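Glycine betaine, L-proline ABC transporter, glycine/betaine/L-proline-binding protein (ProX) (Borrelia burgdorferi, PDB 3TMG) binds glycine betaine and probably delivers it, as the substrate-binding protein of an ABC importer, for uptake of this or related quaternary amines. Local coordinates at residues K36-K41 and K268-E273; V69-W72 and A76-F79; A165-S170 and Y191-L196. All blocks are in the same frame, centred on the assembly; numbering follows the deposited sequence.

Interaction 1 (K36-K41 and K268-E273); sequences KVVFEK and KTWVPE
V38 overlaps both V271 and W270, one methyl group on each. Its CG1 lies 3.7 Å from V271 CG1, methyl against methyl, with the two side chains at a slant. Its CG2 approaches the W270 ring at the edge, near the ring plane, and comes within 4.2 Å of CE3. Here the two side chains cross at about a right angle. With CG1 anti to the backbone N (chi1 173°), V38 turns that methyl to V271 and leaves CG2 to face W270. All three residues are buried, and no hydrogen bond crosses between the segments. The contact is purely apolar. It joins the last turns of helix 26-41 to the chain just after helix 264-268, near the C-terminus of a periplasmic-binding-protein fold. K268 to V271 form a type I beta turn, closed by a 3.2 Å bond from V271 N to K268 O. This turn places W270 and V271 next to each other on the side that meets the helix. K276 NZ hydrogen-bonds to the carbonyl oxygens of both K268 and V271. F279 adds to the apolar cluster by touching V38 and V271. W270 also meets F231 edge-to-face, and its NE1 makes a weak hydrogen bond to Y232 O.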
loop_
_atom_site.group_PDB
_atom_site.type_symbol
_atom_site.label_atom_id
_atom_site.label_comp_id
_atom_site.label_asym_id
_atom_site.label_seq_id
_atom_site.Cartn_x
_atom_site.Cartn_y
_atom_site.Cartn_z
ATOM N N LYS A 36 -0.318 -14.214 -6.373
ATOM C CA LYS A 36 0.259 -15.510 -6.106
ATOM C C LYS A 36 -0.698 -16.647 -6.559
ATOM O O LYS A 36 -0.284 -17.614 -7.204
ATOM C CB LYS A 36 0.573 -15.633 -4.617
ATOM C CG LYS A 36 1.258 -16.949 -4.289
ATOM C CD LYS A 36 1.613 -16.929 -2.809
ATOM C CE LYS A 36 1.420 -18.296 -2.265
ATOM N NZ LYS A 36 2.739 -18.819 -1.872
ATOM N N VAL A 37 -1.962 -16.536 -6.177
ATOM C CA VAL A 37 -3.001 -17.525 -6.543
ATOM C C VAL A 37 -3.186 -17.608 -8.067
ATOM O O VAL A 37 -3.232 -18.694 -8.634
ATOM C CB VAL A 37 -4.331 -17.213 -5.811
ATOM C CG1 VAL A 37 -5.451 -18.112 -6.323
ATOM C CG2 VAL A 37 -4.129 -17.425 -4.306
ATOM N N VAL A 38 -3.256 -16.455 -8.725
ATOM C CA VAL A 38 -3.346 -16.394 -10.184
ATOM C C VAL A 38 -2.171 -17.139 -10.867
ATOM O O VAL A 38 -2.409 -18.034 -11.721
ATOM C CB VAL A 38 -3.421 -14.930 -10.644
ATOM C CG1 VAL A 38 -3.345 -14.858 -12.153
ATOM C CG2 VAL A 38 -4.702 -14.292 -10.114
ATOM N N PHE A 39 -0.926 -16.824 -10.468
ATOM C CA PHE A 39 0.246 -17.507 -11.035
ATOM C C PHE A 39 0.260 -19.021 -10.733
ATOM O O PHE A 39 0.631 -19.830 -11.587
ATOM C CB PHE A 39 1.548 -16.856 -10.593
ATOM C CG PHE A 39 1.885 -15.604 -11.325
ATOM C CD1 PHE A 39 2.019 -15.603 -12.713
ATOM C CD2 PHE A 39 2.121 -14.414 -10.638
ATOM C CE1 PHE A 39 2.343 -14.424 -13.393
ATOM C CE2 PHE A 39 2.456 -13.256 -11.308
ATOM C CZ PHE A 39 2.564 -13.251 -12.694
ATOM N N GLU A 40 -0.135 -19.412 -9.521
ATOM C CA GLU A 40 -0.270 -20.834 -9.205
ATOM C C GLU A 40 -1.234 -21.545 -10.147
ATOM O O GLU A 40 -0.921 -22.666 -10.615
ATOM C CB GLU A 40 -0.696 -21.075 -7.766
ATOM C CG GLU A 40 0.392 -20.735 -6.761
ATOM C CD GLU A 40 -0.080 -20.788 -5.310
ATOM O OE1 GLU A 40 -1.296 -20.847 -5.030
ATOM O OE2 GLU A 40 0.791 -20.770 -4.424
ATOM N N LYS A 41 -2.389 -20.928 -10.407
ATOM C CA LYS A 41 -3.367 -21.554 -11.299
ATOM C C LYS A 41 -2.861 -21.668 -12.729
ATOM O O LYS A 41 -3.266 -22.594 -13.454
ATOM C CB LYS A 41 -4.709 -20.868 -11.234
ATOM C CG LYS A 41 -5.479 -21.293 -10.001
ATOM C CD LYS A 41 -6.600 -20.326 -9.712
ATOM C CE LYS A 41 -7.797 -20.627 -10.608
ATOM N NZ LYS A 41 -8.023 -22.102 -10.688
ATOM N N LYS A 268 -9.715 -13.337 -15.192
ATOM C CA LYS A 268 -9.521 -13.686 -16.586
ATOM C C LYS A 268 -8.906 -12.575 -17.412
ATOM O O LYS A 268 -8.075 -12.840 -18.265
ATOM C CB LYS A 268 -10.827 -14.161 -17.237
ATOM C CG LYS A 268 -11.174 -15.606 -16.935
ATOM C CD LYS A 268 -12.331 -16.004 -17.843
ATOM C CE LYS A 268 -13.002 -17.245 -17.304
ATOM N NZ LYS A 268 -14.258 -17.460 -18.080
ATOM N N THR A 269 -9.318 -11.344 -17.174
ATOM C CA THR A 269 -8.752 -10.224 -17.917
ATOM C C THR A 269 -7.256 -10.018 -17.684
ATOM O O THR A 269 -6.596 -9.316 -18.455
ATOM C CB THR A 269 -9.507 -8.881 -17.699
ATOM O OG1 THR A 269 -9.222 -8.338 -16.404
ATOM C CG2 THR A 269 -11.017 -9.045 -17.924
ATOM N N TRP A 270 -6.705 -10.626 -16.633
ATOM C CA TRP A 270 -5.307 -10.353 -16.326
ATOM C C TRP A 270 -4.380 -11.337 -16.972
ATOM O O TRP A 270 -3.140 -11.178 -16.884
ATOM C CB TRP A 270 -5.046 -10.336 -14.821
ATOM C CG TRP A 270 -5.942 -9.413 -14.000
ATOM C CD1 TRP A 270 -6.591 -8.235 -14.383
ATOM C CD2 TRP A 270 -6.236 -9.588 -12.585
ATOM N NE1 TRP A 270 -7.281 -7.690 -13.299
ATOM C CE2 TRP A 270 -7.103 -8.490 -12.195
ATOM C CE3 TRP A 270 -5.875 -10.567 -11.613
ATOM C CZ2 TRP A 270 -7.596 -8.379 -10.896
ATOM C CZ3 TRP A 270 -6.348 -10.413 -10.316
ATOM C CH2 TRP A 270 -7.182 -9.345 -9.963
ATOM N N VAL A 271 -4.955 -12.391 -17.571
ATOM C CA VAL A 271 -4.134 -13.538 -17.980
ATOM C C VAL A 271 -4.158 -13.727 -19.504
ATOM O O VAL A 271 -5.146 -13.361 -20.156
ATOM C CB VAL A 271 -4.475 -14.875 -17.221
ATOM C CG1 VAL A 271 -4.425 -14.716 -15.707
ATOM C CG2 VAL A 271 -5.796 -15.523 -17.676
ATOM N N PRO A 272 -3.082 -14.311 -20.076
ATOM C CA PRO A 272 -3.098 -14.544 -21.526
ATOM C C PRO A 272 -4.249 -15.468 -21.926
ATOM O O PRO A 272 -4.679 -16.326 -21.140
ATOM C CB PRO A 272 -1.734 -15.240 -21.779
ATOM C CG PRO A 272 -0.864 -14.733 -20.667
ATOM C CD PRO A 272 -1.791 -14.708 -19.485
ATOM N N GLU A 273 -4.721 -15.288 -23.155
ATOM C CA GLU A 273 -5.824 -16.052 -23.735
ATOM C C GLU A 273 -5.760 -17.543 -23.410
ATOM O O GLU A 273 -6.720 -18.134 -22.917
ATOM C CB GLU A 273 -5.816 -15.833 -25.267
ATOM C CG GLU A 273 -6.940 -16.520 -26.015
ATOM C CD GLU A 273 -8.308 -16.112 -25.514
ATOM O OE1 GLU A 273 -8.515 -14.926 -25.192
ATOM O OE2 GLU A 273 -9.181 -16.994 -25.455
#

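Interaction 2 (V69-W72 and A76-F79); sequences VSSW and ADKF. With BET (trimethyl glycine), chain E.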
loop_
_atom_site.group_PDB
_atom_site.type_symbol
_atom_site.label_atom_id
_atom_site.label_comp_id
_atom_site.label_asym_id
_atom_site.label_seq_id
_atom_site.Cartn_x
_atom_site.Cartn_y
_atom_site.Cartn_z
ATOM N N VAL A 69 3.701 -5.223 -7.151
ATOM C CA VAL A 69 2.468 -4.483 -7.449
ATOM C C VAL A 69 2.224 -3.431 -6.338
ATOM O O VAL A 69 1.085 -2.987 -6.116
ATOM C CB VAL A 69 1.245 -5.417 -7.668
ATOM C CG1 VAL A 69 1.477 -6.203 -8.949
ATOM C CG2 VAL A 69 1.000 -6.387 -6.487
ATOM N N SER A 70 3.314 -3.035 -5.658
ATOM C CA SER A 70 3.200 -2.215 -4.435
ATOM C C SER A 70 3.807 -0.807 -4.521
ATOM O O SER A 70 4.005 -0.190 -3.486
ATOM C CB SER A 70 3.863 -2.928 -3.249
ATOM O OG SER A 70 3.173 -4.140 -2.952
ATOM N N SER A 71 4.067 -0.287 -5.725
ATOM C CA SER A 71 4.754 1.018 -5.827
ATOM C C SER A 71 3.803 2.209 -5.724
ATOM O O SER A 71 2.909 2.362 -6.572
ATOM C CB SER A 71 5.574 1.088 -7.130
ATOM O OG SER A 71 6.179 2.363 -7.347
ATOM N N TRP A 72 3.992 3.046 -4.702
ATOM C CA TRP A 72 3.074 4.204 -4.481
ATOM C C TRP A 72 3.728 5.420 -5.029
ATOM O O TRP A 72 4.691 5.944 -4.444
ATOM C CB TRP A 72 2.753 4.393 -3.000
ATOM C CG TRP A 72 1.619 3.508 -2.554
ATOM C CD1 TRP A 72 1.541 2.108 -2.600
ATOM C CD2 TRP A 72 0.403 3.946 -1.880
ATOM N NE1 TRP A 72 0.323 1.682 -2.083
ATOM C CE2 TRP A 72 -0.397 2.755 -1.642
ATOM C CE3 TRP A 72 -0.100 5.206 -1.481
ATOM C CZ2 TRP A 72 -1.628 2.820 -1.001
ATOM C CZ3 TRP A 72 -1.344 5.254 -0.857
ATOM C CH2 TRP A 72 -2.086 4.080 -0.622
ATOM N N ALA A 76 4.670 9.094 -2.527
ATOM C CA ALA A 76 5.033 8.285 -1.359
ATOM C C ALA A 76 6.406 7.678 -1.544
ATOM O O ALA A 76 7.242 7.750 -0.633
ATOM C CB ALA A 76 3.990 7.210 -1.080
ATOM N N ASP A 77 6.661 7.080 -2.712
ATOM C CA ASP A 77 7.908 6.337 -2.900
ATOM C C ASP A 77 9.013 7.075 -3.638
ATOM O O ASP A 77 9.971 6.441 -4.067
ATOM C CB ASP A 77 7.672 4.978 -3.596
ATOM C CG ASP A 77 6.869 4.009 -2.750
ATOM O OD1 ASP A 77 6.471 4.335 -1.583
ATOM O OD2 ASP A 77 6.595 2.919 -3.295
ATOM N N LYS A 78 8.900 8.389 -3.754
ATOM C CA LYS A 78 9.856 9.200 -4.514
ATOM C C LYS A 78 11.299 8.872 -4.133
ATOM O O LYS A 78 12.125 8.643 -5.002
ATOM C CB LYS A 78 9.582 10.700 -4.306
ATOM N N PHE A 79 11.559 8.801 -2.825
ATOM C CA PHE A 79 12.917 8.611 -2.308
ATOM C C PHE A 79 13.545 7.364 -2.939
ATOM O O PHE A 79 14.710 7.415 -3.359
ATOM C CB PHE A 79 12.880 8.564 -0.770
ATOM C CG PHE A 79 14.190 8.203 -0.123
ATOM C CD1 PHE A 79 15.161 9.185 0.104
ATOM C CD2 PHE A 79 14.437 6.892 0.281
ATOM C CE1 PHE A 79 16.390 8.850 0.705
ATOM C CE2 PHE A 79 15.632 6.549 0.894
ATOM C CZ PHE A 79 16.620 7.533 1.100
HETATM N N BET E . 1.198 2.647 2.163
HETATM C CA BET E . 2.192 2.511 1.085
HETATM C C BET E . 3.125 3.729 1.151
HETATM O O BET E . 4.049 3.885 1.994
HETATM O OXT BET E . 2.885 4.592 0.332
HETATM C C1 BET E . 0.169 1.595 2.086
HETATM C C2 BET E . 0.512 3.930 2.068
HETATM C C3 BET E . 1.881 2.575 3.470
HETATM O O HOH W 1 6.017 0.964 -1.699
#
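The end of strand 67-73 and the start of helix 78-84 are joined by a tight connection, with the CA atoms of W72 and A76 5.5 Å apart. D77 N donates to W72 O at 2.9 Å; the donor lies nearly in line with the C=O bond, but the bond is bent at the hydrogen (139°). D77 OD2 accepts from W72 N at 3.0 Å, with an N-H...O angle of 161°, and the donor sits well above the carboxylate plane. D77 CG is anti to its own carbonyl carbon (chi1 -66°), which turns the carboxylate back toward the strand. OD2 is also bonded by Y57 OH, which in turn bonds S71 OG. A water lies 2.6 Å from D77 OD2 and also reaches S70 O. W72 CB packs on A76 CB at 3.6 Å. The bound trimethyl glycine lies over one indole face, its CA 3.6 Å above the plane and offset toward the rim. Its methyl C2 is 3.7 Å from W72 CH2, over the six-membered ring. The ligand OXT approaches A76 CB at 3.2 Å, and T136 N hydrogen-bonds the ligand. W72 NE1 is held by E28 OE2. The two D77 bonds thus tie the W72 backbone to the start of the helix, while the indole face probably favours the quaternary ammonium group through cation-pi attraction.

Interaction 3 (A165-S170 and Y191-L196); sequences ASLDSS and YDIKFL
Helix 160-172 passes beside the chain that leaves helix 187-190 and enters strand 193-195, with the CA atoms of D168 and Y191 8.0 Å apart. Y191 is the first residue to depart from helical geometry. Its ring reaches back to the helix. L167 CD2 meets Y191 CD2 obliquely at 4.0 Å, and the two side chains run alongside each other, pointing opposite ways. The other branch of L167, CD1, touches I193 CG2 at 4.1 Å. With CG anti to the backbone N (chi1 177°), L167 reaches across to the strand side, CD2 to Y191 and CD1 to I193. D168 approaches the far end of the tyrosine. Its OD1 lies at the ring edge, near the plane, 3.2 Å from Y191 OH and 3.3 Å from CE1. The carboxylate and ring planes are 43° apart. The main polar partner of D168 is K172, whose NZ forms a salt bridge with OD1. L181, on strand 179-183, touches both L167 and I193 and continues the apolar layer into the sheet. Strand 193-195 pairs antiparallel with strand 88-105. This is a helix packed on strands of the sheet, as in the alpha/beta lobes of periplasmic binding proteins.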
loop_
_atom_site.group_PDB
_atom_site.type_symbol
_atom_site.label_atom_id
_atom_site.label_comp_id
_atom_site.label_asym_id
_atom_site.label_seq_id
_atom_site.Cartn_x
_atom_site.Cartn_y
_atom_site.Cartn_z
ATOM N N ALA A 165 -4.327 -0.182 15.840
ATOM C CA ALA A 165 -4.709 -0.482 17.225
ATOM C C ALA A 165 -4.695 0.783 18.102
ATOM O O ALA A 165 -5.611 0.987 18.897
ATOM C CB ALA A 165 -3.827 -1.601 17.811
ATOM N N SER A 166 -3.695 1.655 17.947
ATOM C CA SER A 166 -3.696 2.920 18.689
ATOM C C SER A 166 -4.863 3.851 18.307
ATOM O O SER A 166 -5.467 4.486 19.163
ATOM C CB SER A 166 -2.385 3.679 18.508
ATOM O OG SER A 166 -1.276 2.826 18.674
ATOM N N LEU A 167 -5.129 3.983 17.002
ATOM C CA LEU A 167 -6.327 4.715 16.527
ATOM C C LEU A 167 -7.635 4.162 17.142
ATOM O O LEU A 167 -8.477 4.929 17.626
ATOM C CB LEU A 167 -6.399 4.683 14.963
ATOM C CG LEU A 167 -7.619 5.346 14.278
ATOM C CD1 LEU A 167 -7.655 6.832 14.558
ATOM C CD2 LEU A 167 -7.547 5.130 12.760
ATOM N N ASP A 168 -7.794 2.837 17.084
ATOM C CA ASP A 168 -8.976 2.157 17.653
ATOM C C ASP A 168 -9.101 2.512 19.146
ATOM O O ASP A 168 -10.165 2.905 19.610
ATOM C CB ASP A 168 -8.868 0.637 17.463
ATOM C CG ASP A 168 -10.185 -0.104 17.778
ATOM O OD1 ASP A 168 -11.284 0.467 17.656
ATOM O OD2 ASP A 168 -10.123 -1.291 18.144
ATOM N N SER A 169 -7.984 2.428 19.866
ATOM C CA SER A 169 -7.940 2.705 21.308
ATOM C C SER A 169 -8.291 4.129 21.680
ATOM O O SER A 169 -9.089 4.354 22.608
ATOM C CB SER A 169 -6.546 2.392 21.874
ATOM O OG SER A 169 -6.322 1.003 21.890
ATOM N N SER A 170 -7.657 5.080 21.003
ATOM C CA SER A 170 -7.920 6.498 21.200
ATOM C C SER A 170 -9.368 6.863 20.945
ATOM O O SER A 170 -9.964 7.634 21.731
ATOM C CB SER A 170 -7.022 7.336 20.312
ATOM O OG SER A 170 -5.711 7.354 20.838
ATOM N N TYR A 191 -14.242 3.627 11.131
ATOM C CA TYR A 191 -14.127 4.760 12.062
ATOM C C TYR A 191 -14.603 6.058 11.417
ATOM O O TYR A 191 -14.633 6.151 10.215
ATOM C CB TYR A 191 -12.684 4.938 12.532
ATOM C CG TYR A 191 -12.087 3.665 13.070
ATOM C CD1 TYR A 191 -12.601 3.067 14.250
ATOM C CD2 TYR A 191 -11.001 3.070 12.445
ATOM C CE1 TYR A 191 -12.042 1.901 14.753
ATOM C CE2 TYR A 191 -10.439 1.907 12.946
ATOM C CZ TYR A 191 -10.980 1.320 14.078
ATOM O OH TYR A 191 -10.420 0.165 14.577
ATOM N N ASP A 192 -14.970 7.039 12.245
ATOM C CA ASP A 192 -15.299 8.369 11.803
ATOM C C ASP A 192 -14.022 9.196 11.934
ATOM O O ASP A 192 -13.726 9.741 12.991
ATOM C CB ASP A 192 -16.453 8.927 12.645
ATOM C CG ASP A 192 -16.971 10.217 12.118
ATOM O OD1 ASP A 192 -16.504 10.670 11.054
ATOM O OD2 ASP A 192 -17.852 10.795 12.768
ATOM N N ILE A 193 -13.269 9.274 10.834
ATOM C CA ILE A 193 -11.972 9.908 10.803
ATOM C C ILE A 193 -11.882 10.827 9.566
ATOM O O ILE A 193 -12.661 10.670 8.635
ATOM C CB ILE A 193 -10.842 8.849 10.733
ATOM C CG1 ILE A 193 -11.114 7.785 9.636
ATOM C CG2 ILE A 193 -10.665 8.196 12.105
ATOM C CD1 ILE A 193 -9.908 6.881 9.332
ATOM N N LYS A 194 -10.900 11.727 9.533
ATOM C CA LYS A 194 -10.816 12.704 8.444
ATOM C C LYS A 194 -9.353 13.003 8.152
ATOM O O LYS A 194 -8.511 12.973 9.058
ATOM C CB LYS A 194 -11.578 14.004 8.782
ATOM C CG LYS A 194 -11.058 14.720 10.047
ATOM C CD LYS A 194 -11.914 15.939 10.402
ATOM C CE LYS A 194 -11.432 16.641 11.649
ATOM N NZ LYS A 194 -12.393 17.724 12.020
ATOM N N PHE A 195 -9.062 13.308 6.892
ATOM C CA PHE A 195 -7.781 13.908 6.535
ATOM C C PHE A 195 -7.782 15.368 6.884
ATOM O O PHE A 195 -8.808 16.033 6.767
ATOM C CB PHE A 195 -7.523 13.806 5.028
ATOM C CG PHE A 195 -7.166 12.437 4.537
ATOM C CD1 PHE A 195 -5.949 11.866 4.871
ATOM C CD2 PHE A 195 -8.021 11.736 3.654
ATOM C CE1 PHE A 195 -5.572 10.615 4.344
ATOM C CE2 PHE A 195 -7.654 10.477 3.143
ATOM C CZ PHE A 195 -6.441 9.917 3.491
ATOM N N LEU A 196 -6.643 15.854 7.340
ATOM C CA LEU A 196 -6.435 17.280 7.502
ATOM C C LEU A 196 -6.015 17.871 6.164
ATOM O O LEU A 196 -5.318 17.222 5.366
ATOM C CB LEU A 196 -5.361 17.534 8.577
ATOM C CG LEU A 196 -5.627 17.048 10.006
ATOM C CD1 LEU A 196 -4.437 17.419 10.897
ATOM C CD2 LEU A 196 -6.899 17.665 10.600
#

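How the interactions relate
Interactions 1 and 3 lie on opposite sides of the chain's centre, with their centres about 37 Å apart. Interaction 2 sits nearer the middle, about 24 Å from each, centre to centre. None of the three touches another; the nearest atoms of interaction 2 are about 8 Å from either neighbour. Along the chain, interaction 1 closes a loop of 226 residues that contains the other two in series, 2 before 3. Interactions 2 and 3 both reach the antiparallel sheet that includes strands 67-73, 88-105 and 193-195. Interaction 2 holds part of the ligand pocket, while interactions 1 and 3 join secondary structure toward the two ends of the molecule, consistent with a two-lobed binding protein.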